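Local coordinates for uncharacterized hypothetical protein (Parabacteroides merdae, PDB 4EI0) that is of unknown function but belongs to the DUF4466 family and is built largely from antiparallel beta sheets, at residues P29-N34 against M151-N156; L240-L245 against S306-K311; E276-W281 against V293-A298. All blocks are in the same frame, centred on the assembly; numbering follows the deposited sequence.

All three contacts reach one antiparallel sheet, in which strands 152-159, 302-311, 289-299, 278-283 and 233-238 lie side by side in that order. Contact 1 brings a loop of the N-terminal sheets against strand 152-159, outermost in that sheet within this chain; it is partly buried, lies near the centre of the chain and relies on methyl packing plus one water. Contact 2, about 8 Å away between centres, is the most buried and sets a charged pair and a helix cap over the next strand. Contact 3 lies within the sheet itself, between strands 278-283 and 289-299, and is held by backbone hydrogen bonds, running from a buried strand pairing to exposed side chains.

Contact 1. Residues P29-N34 against M151-N156; sequences PNIVGN and MDMAKN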
loop_
_atom_site.group_PDB
_atom_site.type_symbol
_atom_site.label_atom_id
_atom_site.label_comp_id
_atom_site.label_asym_id
_atom_site.label_seq_id
_atom_site.Cartn_x
_atom_site.Cartn_y
_atom_site.Cartn_z
ATOM N N PRO B 29 13.172 -22.158 -16.692
ATOM C CA PRO B 29 14.403 -22.655 -16.103
ATOM C C PRO B 29 15.258 -21.522 -15.509
ATOM O O PRO B 29 15.278 -20.408 -16.031
ATOM C CB PRO B 29 15.136 -23.314 -17.265
ATOM C CG PRO B 29 14.141 -23.449 -18.349
ATOM C CD PRO B 29 13.148 -22.345 -18.147
ATOM N N ASN B 30 15.992 -21.872 -14.457
ATOM C CA ASN B 30 16.844 -20.971 -13.710
ATOM C C ASN B 30 18.274 -21.129 -14.311
ATOM O O ASN B 30 18.944 -22.133 -14.059
ATOM C CB ASN B 30 16.839 -21.387 -12.237
ATOM C CG ASN B 30 15.485 -21.252 -11.586
ATOM O OD1 ASN B 30 14.850 -20.211 -11.707
ATOM N ND2 ASN B 30 15.063 -22.278 -10.851
ATOM N N ILE B 31 18.671 -20.149 -15.124
ATOM C CA ILE B 31 19.900 -20.132 -15.891
ATOM C C ILE B 31 20.933 -19.179 -15.241
ATOM O O ILE B 31 20.622 -18.037 -14.860
ATOM C CB ILE B 31 19.612 -19.698 -17.357
ATOM C CG1 ILE B 31 18.677 -20.718 -18.024
ATOM C CG2 ILE B 31 20.922 -19.665 -18.199
ATOM C CD1 ILE B 31 18.039 -20.199 -19.304
ATOM N N VAL B 32 22.164 -19.641 -15.150
ATOM C CA VAL B 32 23.303 -18.835 -14.695
ATOM C C VAL B 32 23.322 -17.445 -15.318
ATOM O O VAL B 32 23.020 -17.290 -16.502
ATOM C CB VAL B 32 24.652 -19.573 -14.911
ATOM C CG1 VAL B 32 25.825 -18.659 -14.575
ATOM C CG2 VAL B 32 24.700 -20.838 -14.029
ATOM N N GLY B 33 23.587 -16.429 -14.490
ATOM C CA GLY B 33 23.574 -15.054 -14.968
ATOM C C GLY B 33 22.207 -14.410 -14.854
ATOM O O GLY B 33 22.123 -13.222 -14.895
ATOM N N ASN B 34 21.135 -15.177 -14.716
ATOM C CA ASN B 34 19.765 -14.593 -14.634
ATOM C C ASN B 34 19.385 -14.460 -13.143
ATOM O O ASN B 34 20.037 -14.969 -12.237
ATOM C CB ASN B 34 18.696 -15.536 -15.272
ATOM C CG ASN B 34 18.568 -15.389 -16.780
ATOM O OD1 ASN B 34 19.241 -14.597 -17.370
ATOM N ND2 ASN B 34 17.690 -16.195 -17.400
HETATM N N MSE B 151 22.318 -25.119 -18.527
HETATM C CA MSE B 151 22.375 -24.422 -19.808
HETATM C C MSE B 151 23.121 -23.104 -19.720
HETATM O O MSE B 151 23.205 -22.485 -18.657
HETATM C CB MSE B 151 20.972 -24.150 -20.347
HETATM C CG MSE B 151 20.230 -25.359 -20.798
HETATM SE SE MSE B 151 18.444 -24.955 -21.526
HETATM C CE MSE B 151 17.703 -24.113 -19.869
ATOM N N ASP B 152 23.682 -22.713 -20.855
ATOM C CA ASP B 152 24.127 -21.357 -21.132
ATOM C C ASP B 152 23.173 -20.731 -22.101
ATOM O O ASP B 152 22.560 -21.435 -22.921
ATOM C CB ASP B 152 25.503 -21.364 -21.774
ATOM C CG ASP B 152 26.631 -21.559 -20.761
ATOM O OD1 ASP B 152 26.763 -20.723 -19.855
ATOM O OD2 ASP B 152 27.397 -22.548 -20.881
HETATM N N MSE B 153 23.041 -19.411 -22.033
HETATM C CA MSE B 153 22.206 -18.680 -22.953
HETATM C C MSE B 153 22.833 -17.350 -23.383
HETATM O O MSE B 153 23.364 -16.615 -22.554
HETATM C CB MSE B 153 20.845 -18.444 -22.267
HETATM C CG MSE B 153 20.025 -17.517 -23.045
HETATM SE SE MSE B 153 18.165 -17.488 -22.404
HETATM C CE MSE B 153 18.396 -16.817 -20.536
ATOM N N ALA B 154 22.751 -17.023 -24.669
ATOM C CA ALA B 154 23.291 -15.752 -25.221
ATOM C C ALA B 154 22.183 -15.192 -26.104
ATOM O O ALA B 154 21.658 -15.917 -26.959
ATOM C CB ALA B 154 24.543 -16.040 -26.027
ATOM N N LYS B 155 21.800 -13.928 -25.916
ATOM C CA LYS B 155 20.673 -13.363 -26.616
ATOM C C LYS B 155 21.057 -12.204 -27.500
ATOM O O LYS B 155 22.013 -11.502 -27.234
ATOM C CB LYS B 155 19.612 -12.877 -25.643
ATOM C CG LYS B 155 18.983 -13.961 -24.817
ATOM C CD LYS B 155 18.097 -13.358 -23.742
ATOM C CE LYS B 155 16.901 -12.643 -24.381
ATOM N NZ LYS B 155 15.828 -12.391 -23.383
ATOM N N ASN B 156 20.301 -12.053 -28.576
ATOM C CA ASN B 156 20.373 -10.917 -29.473
ATOM C C ASN B 156 21.748 -10.622 -29.979
ATOM O O ASN B 156 22.218 -9.508 -29.880
ATOM C CB ASN B 156 19.730 -9.699 -28.800
ATOM C CG ASN B 156 18.303 -9.985 -28.360
ATOM O OD1 ASN B 156 17.967 -9.855 -27.177
ATOM N ND2 ASN B 156 17.479 -10.456 -29.283
HETATM O O HOH W 1 22.389 -22.428 -16.050
#
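The type II beta turn from Ile-31 to Asn-34, in the loop between strands 17-22 and 35-43, sets its side chains against selenomethionines Met-151 and Met-153 on and beside strand 152-159. The contact therefore joins the N-terminal sheets to a strand that is outermost, within this chain, in the sheet that also holds strand 302-311. Ile-31 is central. Its CD1 lies 3.6 Å from CE of Met-153, with the two side chains crossing at about a right angle, and 4.0 Å from CE of Met-151. An unbranched chain can carry its terminal methyl far from its own strand: Met-153 starts with CG anti to the backbone N (chi1 170°), and the bend at chi3 (62°) sets CE against Ile-31 and Asn-34. CE lies 3.3 Å from ND2 of Asn-34, so the one methyl touches both an aliphatic and a polar neighbour. Met-151 likewise bends at chi3, and its CE comes 3.7 Å from CB of Pro-29, whose rigid ring offers a compact apolar surface.

The turn itself is closed by Asn-34 N donating to Ile-31 O at 2.9 Å. Gly-33 suits its third position, where phi is positive (90°) and a beta carbon would press on the carbonyl O of Val-32. Next to Ile-31, Val-32 N donates to a water at 2.9 Å, and the same water donates to Met-151 O at 2.7 Å. Gln-244 of helix 243-246 covers both Ile-31 and Met-153, while Asp-152 forms salt bridges with Arg-121 and Arg-309.

No direct hydrogen bond crosses between the segments. Methyl packing limits how closely they approach but imposes little direction, and the bridging water supplies a directional polar link between the two backbones.

Contact 2. Residues L240-L245 against S306-K311; sequences LQDRQL and SVKRYK
Lys-308 of strand 302-311 reaches Asp-242 tip to tip, NZ donating to OD2 at 2.6 Å in a salt bridge, and the acid is also the N-cap of helix 243-246. The ammonium approaches OD2 on the syn side, 20° out of the carboxylate plane. A second bond runs from the same NZ to Gln-244 OE1 at 2.8 Å, in the carbonyl plane, with the glutamine chain crossing the lysine at about a right angle. Ile-254 O accepts from NZ as well, so a long, extended lysine suits the place: it carries one charge from the strand to several acceptors around a buried end.

Asp-242 holds its CG anti to the backbone N (chi1 171°), and both carboxylate oxygens are engaged: OD1 accepts from Leu-245 N at 2.9 Å and, weakly, from Gln-244 N, while OD2 also accepts from Ile-254 N. The helix N-terminus and the lysine would both be expected to stabilise the carboxylate's negative charge. Nearer the strand, CD1 and CD2 of Leu-245 pack on CG of Lys-308, and CD2 also meets the strand backbone. Ser-306 OG finds its strongest partner in Asn-296 OD1, while its CB lies 3.7 Å from Leu-245 CD2.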
loop_
_atom_site.group_PDB
_atom_site.type_symbol
_atom_site.label_atom_id
_atom_site.label_comp_id
_atom_site.label_asym_id
_atom_site.label_seq_id
_atom_site.Cartn_x
_atom_site.Cartn_y
_atom_site.Cartn_z
ATOM N N LEU B 240 9.328 -22.448 -33.449
ATOM C CA LEU B 240 9.569 -23.051 -32.147
ATOM C C LEU B 240 10.139 -21.984 -31.234
ATOM O O LEU B 240 11.306 -21.618 -31.302
ATOM C CB LEU B 240 10.508 -24.263 -32.196
ATOM C CG LEU B 240 10.858 -24.841 -30.814
ATOM C CD1 LEU B 240 9.583 -25.411 -30.233
ATOM C CD2 LEU B 240 11.905 -25.925 -30.856
ATOM N N GLN B 241 9.302 -21.447 -30.378
ATOM C CA GLN B 241 9.678 -20.212 -29.727
ATOM C C GLN B 241 9.981 -20.590 -28.298
ATOM O O GLN B 241 9.498 -21.576 -27.768
ATOM C CB GLN B 241 8.643 -19.081 -29.905
ATOM C CG GLN B 241 8.640 -18.580 -31.359
ATOM C CD GLN B 241 7.820 -17.316 -31.653
ATOM O OE1 GLN B 241 8.362 -16.325 -32.131
ATOM N NE2 GLN B 241 6.519 -17.354 -31.389
ATOM N N ASP B 242 10.878 -19.854 -27.718
ATOM C CA ASP B 242 11.237 -20.084 -26.371
ATOM C C ASP B 242 11.067 -18.716 -25.721
ATOM O O ASP B 242 11.502 -17.692 -26.270
ATOM C CB ASP B 242 12.671 -20.600 -26.359
ATOM C CG ASP B 242 13.241 -20.687 -24.964
ATOM O OD1 ASP B 242 13.456 -19.639 -24.342
ATOM O OD2 ASP B 242 13.424 -21.819 -24.490
ATOM N N ARG B 243 10.419 -18.689 -24.579
ATOM C CA ARG B 243 10.059 -17.400 -23.956
ATOM C C ARG B 243 11.314 -16.614 -23.533
ATOM O O ARG B 243 11.350 -15.385 -23.627
ATOM C CB ARG B 243 9.146 -17.637 -22.734
ATOM C CG ARG B 243 7.999 -16.652 -22.503
ATOM C CD ARG B 243 8.371 -15.199 -22.773
ATOM N NE ARG B 243 7.386 -14.261 -22.225
ATOM C CZ ARG B 243 7.592 -12.950 -22.063
ATOM N NH1 ARG B 243 8.761 -12.385 -22.369
ATOM N NH2 ARG B 243 6.617 -12.198 -21.568
ATOM N N GLN B 244 12.359 -17.322 -23.137
ATOM C CA GLN B 244 13.606 -16.662 -22.739
ATOM C C GLN B 244 14.367 -16.174 -23.936
ATOM O O GLN B 244 15.004 -15.146 -23.892
ATOM C CB GLN B 244 14.466 -17.607 -21.874
ATOM C CG GLN B 244 13.799 -17.893 -20.565
ATOM C CD GLN B 244 14.418 -19.010 -19.750
ATOM O OE1 GLN B 244 14.681 -20.110 -20.246
ATOM N NE2 GLN B 244 14.505 -18.785 -18.446
ATOM N N LEU B 245 14.339 -16.924 -25.032
ATOM C CA LEU B 245 15.104 -16.504 -26.200
ATOM C C LEU B 245 14.414 -15.440 -27.063
ATOM O O LEU B 245 15.094 -14.707 -27.775
ATOM C CB LEU B 245 15.453 -17.728 -27.077
ATOM C CG LEU B 245 16.396 -18.782 -26.484
ATOM C CD1 LEU B 245 16.408 -19.953 -27.430
ATOM C CD2 LEU B 245 17.777 -18.228 -26.296
ATOM N N SER B 306 19.583 -15.758 -30.991
ATOM C CA SER B 306 19.701 -16.060 -29.580
ATOM C C SER B 306 19.860 -17.582 -29.418
ATOM O O SER B 306 19.253 -18.334 -30.146
ATOM C CB SER B 306 18.445 -15.597 -28.874
ATOM O OG SER B 306 18.265 -14.200 -29.087
ATOM N N VAL B 307 20.652 -18.033 -28.458
ATOM C CA VAL B 307 21.074 -19.460 -28.386
ATOM C C VAL B 307 21.022 -19.946 -26.967
ATOM O O VAL B 307 21.452 -19.238 -26.058
ATOM C CB VAL B 307 22.516 -19.630 -28.938
ATOM C CG1 VAL B 307 23.045 -21.065 -28.801
ATOM C CG2 VAL B 307 22.628 -19.115 -30.361
ATOM N N LYS B 308 20.435 -21.120 -26.768
ATOM C CA LYS B 308 20.618 -21.927 -25.585
ATOM C C LYS B 308 21.568 -23.046 -25.939
ATOM O O LYS B 308 21.479 -23.610 -27.034
ATOM C CB LYS B 308 19.326 -22.504 -25.101
ATOM C CG LYS B 308 18.522 -21.529 -24.264
ATOM C CD LYS B 308 17.148 -22.038 -23.895
ATOM C CE LYS B 308 16.434 -21.149 -22.866
ATOM N NZ LYS B 308 15.100 -21.683 -22.496
ATOM N N ARG B 309 22.519 -23.315 -25.047
ATOM C CA ARG B 309 23.503 -24.443 -25.250
ATOM C C ARG B 309 23.522 -25.339 -24.024
ATOM O O ARG B 309 23.364 -24.861 -22.897
ATOM C CB ARG B 309 24.881 -23.867 -25.514
ATOM C CG ARG B 309 25.955 -24.902 -25.839
ATOM C CD ARG B 309 27.362 -24.338 -25.864
ATOM N NE ARG B 309 27.803 -23.917 -24.551
ATOM C CZ ARG B 309 29.012 -23.437 -24.258
ATOM N NH1 ARG B 309 29.949 -23.341 -25.184
ATOM N NH2 ARG B 309 29.277 -23.053 -23.005
ATOM N N TYR B 310 23.704 -26.643 -24.235
ATOM C CA TYR B 310 23.702 -27.623 -23.168
ATOM C C TYR B 310 24.877 -28.591 -23.416
ATOM O O TYR B 310 25.009 -29.153 -24.504
ATOM C CB TYR B 310 22.356 -28.381 -23.168
ATOM C CG TYR B 310 22.223 -29.480 -22.130
ATOM C CD1 TYR B 310 21.792 -29.207 -20.883
ATOM C CD2 TYR B 310 22.578 -30.786 -22.425
ATOM C CE1 TYR B 310 21.679 -30.207 -19.922
ATOM C CE2 TYR B 310 22.481 -31.788 -21.491
ATOM C CZ TYR B 310 22.046 -31.479 -20.219
ATOM O OH TYR B 310 21.920 -32.455 -19.270
ATOM N N LYS B 311 25.720 -28.744 -22.412
ATOM C CA LYS B 311 26.842 -29.661 -22.454
ATOM C C LYS B 311 26.406 -31.068 -22.112
ATOM O O LYS B 311 25.930 -31.348 -20.997
ATOM C CB LYS B 311 27.940 -29.243 -21.467
ATOM C CG LYS B 311 29.230 -30.091 -21.658
ATOM C CD LYS B 311 30.133 -30.126 -20.443
ATOM C CE LYS B 311 31.510 -29.537 -20.708
ATOM N NZ LYS B 311 31.649 -28.219 -20.013
#

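Contact 3. Residues E276-W281 against V293-A298; sequences EEAGAW and VYINKA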
loop_
_atom_site.group_PDB
_atom_site.type_symbol
_atom_site.label_atom_id
_atom_site.label_comp_id
_atom_site.label_asym_id
_atom_site.label_seq_id
_atom_site.Cartn_x
_atom_site.Cartn_y
_atom_site.Cartn_z
ATOM N N GLU B 276 13.025 -14.922 -39.755
ATOM C CA GLU B 276 12.522 -14.652 -38.461
ATOM C C GLU B 276 11.645 -15.841 -37.986
ATOM O O GLU B 276 10.809 -16.323 -38.723
ATOM C CB GLU B 276 11.731 -13.364 -38.516
ATOM C CG GLU B 276 11.145 -12.935 -37.185
ATOM C CD GLU B 276 10.669 -11.482 -37.192
ATOM O OE1 GLU B 276 10.965 -10.741 -38.152
ATOM O OE2 GLU B 276 9.999 -11.085 -36.218
ATOM N N GLU B 277 11.882 -16.296 -36.763
ATOM C CA GLU B 277 11.175 -17.409 -36.087
ATOM C C GLU B 277 11.678 -18.775 -36.496
ATOM O O GLU B 277 11.308 -19.771 -35.889
ATOM C CB GLU B 277 9.634 -17.365 -36.235
ATOM C CG GLU B 277 8.999 -16.168 -35.559
ATOM C CD GLU B 277 7.481 -16.346 -35.340
ATOM O OE1 GLU B 277 6.995 -17.449 -34.960
ATOM O OE2 GLU B 277 6.749 -15.360 -35.542
ATOM N N ALA B 278 12.548 -18.835 -37.487
ATOM C CA ALA B 278 13.200 -20.081 -37.815
ATOM C C ALA B 278 14.178 -20.447 -36.701
ATOM O O ALA B 278 14.459 -19.675 -35.791
ATOM C CB ALA B 278 13.868 -20.031 -39.196
ATOM N N GLY B 279 14.639 -21.676 -36.730
ATOM C CA GLY B 279 15.534 -22.163 -35.698
ATOM C C GLY B 279 16.321 -23.358 -36.197
ATOM O O GLY B 279 16.005 -23.907 -37.257
ATOM N N ALA B 280 17.309 -23.756 -35.409
ATOM C CA ALA B 280 18.072 -24.936 -35.720
ATOM C C ALA B 280 18.538 -25.608 -34.454
ATOM O O ALA B 280 19.184 -24.974 -33.572
ATOM C CB ALA B 280 19.245 -24.554 -36.566
ATOM N N TRP B 281 18.200 -26.865 -34.283
ATOM C CA TRP B 281 18.858 -27.690 -33.249
ATOM C C TRP B 281 20.203 -28.105 -33.776
ATOM O O TRP B 281 20.296 -28.538 -34.900
ATOM C CB TRP B 281 18.103 -28.944 -32.957
ATOM C CG TRP B 281 16.741 -28.722 -32.346
ATOM C CD1 TRP B 281 15.523 -28.763 -32.986
ATOM C CD2 TRP B 281 16.431 -28.512 -30.954
ATOM N NE1 TRP B 281 14.508 -28.575 -32.103
ATOM C CE2 TRP B 281 14.988 -28.405 -30.867
ATOM C CE3 TRP B 281 17.177 -28.376 -29.813
ATOM C CZ2 TRP B 281 14.338 -28.205 -29.676
ATOM C CZ3 TRP B 281 16.507 -28.131 -28.615
ATOM C CH2 TRP B 281 15.107 -28.044 -28.556
ATOM N N VAL B 293 19.573 -22.631 -31.833
ATOM C CA VAL B 293 19.796 -21.297 -32.383
ATOM C C VAL B 293 18.449 -20.750 -32.900
ATOM O O VAL B 293 17.783 -21.395 -33.700
ATOM C CB VAL B 293 20.778 -21.368 -33.544
ATOM C CG1 VAL B 293 21.055 -19.945 -34.085
ATOM C CG2 VAL B 293 22.021 -22.143 -33.120
ATOM N N TYR B 294 18.006 -19.610 -32.364
ATOM C CA TYR B 294 16.697 -19.036 -32.713
ATOM C C TYR B 294 16.953 -17.777 -33.493
ATOM O O TYR B 294 17.775 -16.978 -33.089
ATOM C CB TYR B 294 15.873 -18.726 -31.446
ATOM C CG TYR B 294 14.568 -18.044 -31.773
ATOM C CD1 TYR B 294 13.556 -18.756 -32.369
ATOM C CD2 TYR B 294 14.362 -16.696 -31.514
ATOM C CE1 TYR B 294 12.338 -18.170 -32.689
ATOM C CE2 TYR B 294 13.161 -16.081 -31.845
ATOM C CZ TYR B 294 12.139 -16.829 -32.408
ATOM O OH TYR B 294 10.962 -16.269 -32.821
ATOM N N ILE B 295 16.273 -17.607 -34.612
ATOM C CA ILE B 295 16.403 -16.402 -35.438
ATOM C C ILE B 295 15.379 -15.371 -34.985
ATOM O O ILE B 295 14.205 -15.474 -35.316
ATOM C CB ILE B 295 16.228 -16.694 -36.935
ATOM C CG1 ILE B 295 17.115 -17.871 -37.403
ATOM C CG2 ILE B 295 16.475 -15.446 -37.785
ATOM C CD1 ILE B 295 18.590 -17.786 -37.142
ATOM N N ASN B 296 15.801 -14.386 -34.200
ATOM C CA ASN B 296 14.906 -13.347 -33.697
ATOM C C ASN B 296 14.401 -12.429 -34.820
ATOM O O ASN B 296 13.231 -12.054 -34.836
ATOM C CB ASN B 296 15.604 -12.460 -32.634
ATOM C CG ASN B 296 16.067 -13.229 -31.423
ATOM O OD1 ASN B 296 17.248 -13.560 -31.317
ATOM N ND2 ASN B 296 15.182 -13.437 -30.462
ATOM N N LYS B 297 15.278 -12.124 -35.778
ATOM C CA LYS B 297 15.019 -11.140 -36.867
ATOM C C LYS B 297 15.970 -11.435 -38.009
ATOM O O LYS B 297 17.063 -11.953 -37.754
ATOM C CB LYS B 297 15.325 -9.716 -36.379
ATOM C CG LYS B 297 14.411 -9.117 -35.318
ATOM C CD LYS B 297 14.813 -7.667 -35.005
ATOM C CE LYS B 297 16.079 -7.593 -34.144
ATOM N NZ LYS B 297 17.087 -6.616 -34.654
ATOM N N ALA B 298 15.583 -11.148 -39.249
ATOM C CA ALA B 298 16.486 -11.353 -40.368
ATOM C C ALA B 298 16.119 -10.419 -41.507
ATOM O O ALA B 298 14.983 -10.404 -41.926
ATOM C CB ALA B 298 16.472 -12.814 -40.864
#
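Ala-280 and Val-293 form a hydrogen-bonded antiparallel pair in the buried, closely packed part of the contact. Val-293 N donates to Ala-280 O at 2.9 Å, almost straight at 174°, and Ala-280 N returns a bond to Val-293 O at 3.0 Å. Gly-279 CA also lies 3.1 Å from Val-293 O, a CA-H...O contact that adds to the N-H...O bond. Gly-279, in a non-hydrogen-bonded pair with Tyr-294, suits the place because a beta carbon there would crowd Val-293 O. One step on, Ile-295 N donates to Ala-278 O at 3.0 Å, and Ile-295 CG1 lies 3.6 Å from the same oxygen. Branched Val-293 and Ile-295 suit an extended strand, and both also pack on Phe-209 of strand 207-210.

These pairings belong to the beta hairpin of strands 278-283 and 289-299, in the middle of a sheet that continues through strand 233-238 on one flank and strand 302-311 on the other. At Asn-296 and Lys-297, both facing Thr-304, strand 289-299 has a classic beta bulge.

Near the bulge the pairing gives way to an exposed end. Glu-277 N still donates to Ile-295 O at 2.9 Å, nearly along the C=O axis. Tyr-294 has CG anti to the backbone N (chi1 176°), and its side chain runs beside that of Glu-277, pointing the same way, with ring and carboxylate planes 40° apart and Glu-277 CG 3.4 Å from Tyr-294 OH. That hydroxyl has its polar partner in Gln-241 OE1. Farther out, Glu-276 stretches its extended chain over the Asn-296 carbonyl, where CG comes 3.3 Å from Asn-296 O without a hydrogen bond, and its charged end suits this exposed position.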